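Local coordinates for ebony (Drosophila melanogaster, PDB 6DYM), which is a nonribosomal peptide synthetase that joins beta-alanine to amines such as dopamine, this C-terminal condensation domain probably forming the amide bond, at residues A[34-37]-A[38-41]. Sequence-based numbering, arbitrary orientation.
Sequences WLKP and GVLR
A loop bent at a cis proline brings Lys36 and Val39 together. It links helix 14-25 to helix 41-58 at the surface of a condensation domain whose helices flank a mixed sheet, an arrangement consistent with a GNAT-like acyltransferase fold. The peptide bond between Lys36 and Pro37 is cis. Gly38 follows with a positive phi of 106°, a conformation glycine adopts readily. With this bend, Lys36 CA lies 6.2 Å from Val39 CA.

The contact itself is a slight van der Waals touch. Val39 CG1 meets one methylene and the amine end of the lysine, 4.2 Å from Lys36 CG and 4.0 Å from Lys36 NZ. The two side chains lie at a slant to each other. Val39 CG1 sits between its own backbone N and carbonyl carbon (chi1 57°), which turns this methyl to the lysine. The Lys36 chain is extended until its last torsion, where a bend (chi4 -47°) brings NZ beside the methyl. The hydrogen bond from NZ to Asn27 OD1 is what probably fixes this end.

Two carbonyls of the bend share one donor: Leu35 O and Pro37 O both accept hydrogen bonds from Lys92 NZ. These two acceptors, Leu35 O and Pro37 O, lie only 2.9 Å from each other.

The bend is consistent with the cis Lys36-Pro37 bond and the positive phi of Gly38. The ammonium of Lys92 probably offsets the repulsion between the two close carbonyl oxygens. The valine methyl touches the lysine weakly at CG and NZ, while the middle of the chain bows away.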
ATOM      1  N   TRP A  34       1.603  -6.250 -16.053  1.00 36.62           N
ATOM      2  CA  TRP A  34       1.922  -7.524 -16.676  1.00 34.69           C
ATOM      3  C   TRP A  34       0.730  -8.467 -16.737  1.00 36.99           C
ATOM      4  O   TRP A  34       0.813  -9.505 -17.402  1.00 33.93           O
ATOM      5  CB  TRP A  34       3.090  -8.185 -15.933  1.00 34.81           C
ATOM      6  CG  TRP A  34       4.270  -7.266 -15.808  1.00 33.00           C
ATOM      7  CD1 TRP A  34       4.765  -6.716 -14.663  1.00 32.52           C
ATOM      8  CD2 TRP A  34       5.086  -6.771 -16.877  1.00 34.68           C
ATOM      9  NE1 TRP A  34       5.846  -5.912 -14.951  1.00 31.42           N
ATOM     10  CE2 TRP A  34       6.062  -5.930 -16.303  1.00 37.97           C
ATOM     11  CE3 TRP A  34       5.087  -6.958 -18.263  1.00 35.50           C
ATOM     12  CZ2 TRP A  34       7.030  -5.278 -17.069  1.00 41.05           C
ATOM     13  CZ3 TRP A  34       6.048  -6.312 -19.021  1.00 40.42           C
ATOM     14  CH2 TRP A  34       7.008  -5.482 -18.421  1.00 36.97           C
ATOM     15  N   LEU A  35      -0.372  -8.124 -16.074  1.00 32.91           N
ATOM     16  CA  LEU A  35      -1.600  -8.905 -16.131  1.00 43.82           C
ATOM     17  C   LEU A  35      -2.545  -8.435 -17.227  1.00 50.76           C
ATOM     18  O   LEU A  35      -3.629  -9.011 -17.377  1.00 50.59           O
ATOM     19  CB  LEU A  35      -2.323  -8.858 -14.781  1.00 35.88           C
ATOM     20  CG  LEU A  35      -1.549  -9.348 -13.559  1.00 36.03           C
ATOM     21  CD1 LEU A  35      -2.358  -9.127 -12.285  1.00 38.86           C
ATOM     22  CD2 LEU A  35      -1.185 -10.810 -13.719  1.00 39.63           C
ATOM     23  N   LYS A  36      -2.168  -7.407 -17.983  1.00 48.38           N
ATOM     24  CA  LYS A  36      -3.004  -6.943 -19.081  1.00 48.84           C
ATOM     25  C   LYS A  36      -3.128  -8.037 -20.141  1.00 53.10           C
ATOM     26  O   LYS A  36      -2.164  -8.771 -20.396  1.00 53.85           O
ATOM     27  CB  LYS A  36      -2.419  -5.671 -19.701  1.00 49.40           C
ATOM     28  CG  LYS A  36      -2.505  -4.439 -18.807  1.00 55.92           C
ATOM     29  CD  LYS A  36      -1.999  -3.187 -19.526  1.00 54.40           C
ATOM     30  CE  LYS A  36      -1.626  -2.092 -18.535  1.00 48.40           C
ATOM     31  NZ  LYS A  36      -2.678  -1.888 -17.495  1.00 56.47           N
ATOM     32  N   PRO A  37      -4.302  -8.193 -20.766  1.00 52.32           N
ATOM     33  CA  PRO A  37      -5.484  -7.376 -20.486  1.00 45.93           C
ATOM     34  C   PRO A  37      -6.370  -7.993 -19.409  1.00 51.76           C
ATOM     35  O   PRO A  37      -6.093  -9.093 -18.931  1.00 47.34           O
ATOM     36  CB  PRO A  37      -6.203  -7.343 -21.834  1.00 41.33           C
ATOM     37  CG  PRO A  37      -5.730  -8.602 -22.564  1.00 47.13           C
ATOM     38  CD  PRO A  37      -4.579  -9.208 -21.796  1.00 48.40           C
ATOM     39  N   GLY A  38      -7.423  -7.288 -19.028  1.00 52.16           N
ATOM     40  CA  GLY A  38      -8.367  -7.787 -18.061  1.00 55.53           C
ATOM     41  C   GLY A  38      -8.304  -7.161 -16.681  1.00 56.92           C
ATOM     42  O   GLY A  38      -8.859  -7.739 -15.739  1.00 53.46           O
ATOM     43  N   VAL A  39      -7.646  -6.017 -16.529  1.00 55.60           N
ATOM     44  CA  VAL A  39      -7.659  -5.270 -15.278  1.00 59.33           C
ATOM     45  C   VAL A  39      -8.418  -3.971 -15.522  1.00 51.74           C
ATOM     46  O   VAL A  39      -8.093  -3.213 -16.447  1.00 50.98           O
ATOM     47  CB  VAL A  39      -6.239  -5.025 -14.737  1.00 61.32           C
ATOM     48  CG1 VAL A  39      -5.362  -4.282 -15.753  1.00 61.40           C
ATOM     49  CG2 VAL A  39      -6.301  -4.282 -13.408  1.00 50.23           C
ATOM     50  N   LEU A  40      -9.451  -3.737 -14.716  1.00 53.17           N
ATOM     51  CA  LEU A  40     -10.324  -2.582 -14.854  1.00 48.09           C
ATOM     52  C   LEU A  40     -10.229  -1.706 -13.613  1.00 46.87           C
ATOM     53  O   LEU A  40      -9.854  -2.164 -12.531  1.00 44.65           O
ATOM     54  CB  LEU A  40     -11.783  -3.010 -15.078  1.00 46.10           C
ATOM     55  CG  LEU A  40     -12.017  -4.250 -15.943  1.00 45.03           C
ATOM     56  CD1 LEU A  40     -13.489  -4.633 -15.945  1.00 45.03           C
ATOM     57  CD2 LEU A  40     -11.515  -4.022 -17.359  1.00 41.69           C
ATOM     58  N   ARG A  41     -10.581  -0.427 -13.785  1.00 50.19           N
ATOM     59  CA  ARG A  41     -10.582   0.500 -12.657  1.00 41.89           C
ATOM     60  C   ARG A  41     -11.492   0.013 -11.542  1.00 49.07           C
ATOM     61  O   ARG A  41     -11.169   0.162 -10.357  1.00 48.56           O
ATOM     62  CB  ARG A  41     -11.022   1.890 -13.111  1.00 52.89           C
ATOM     63  CG  ARG A  41     -10.208   2.485 -14.238  1.00 53.27           C
ATOM     64  CD  ARG A  41     -10.916   3.707 -14.791  1.00 54.44           C
ATOM     65  NE  ARG A  41     -10.466   4.048 -16.135  1.00 62.64           N
ATOM     66  CZ  ARG A  41      -9.538   4.962 -16.392  1.00 69.90           C
ATOM     67  NH1 ARG A  41      -8.961   5.619 -15.394  1.00 64.73           N
ATOM     68  NH2 ARG A  41      -9.184   5.218 -17.645  1.00 69.74           N
TER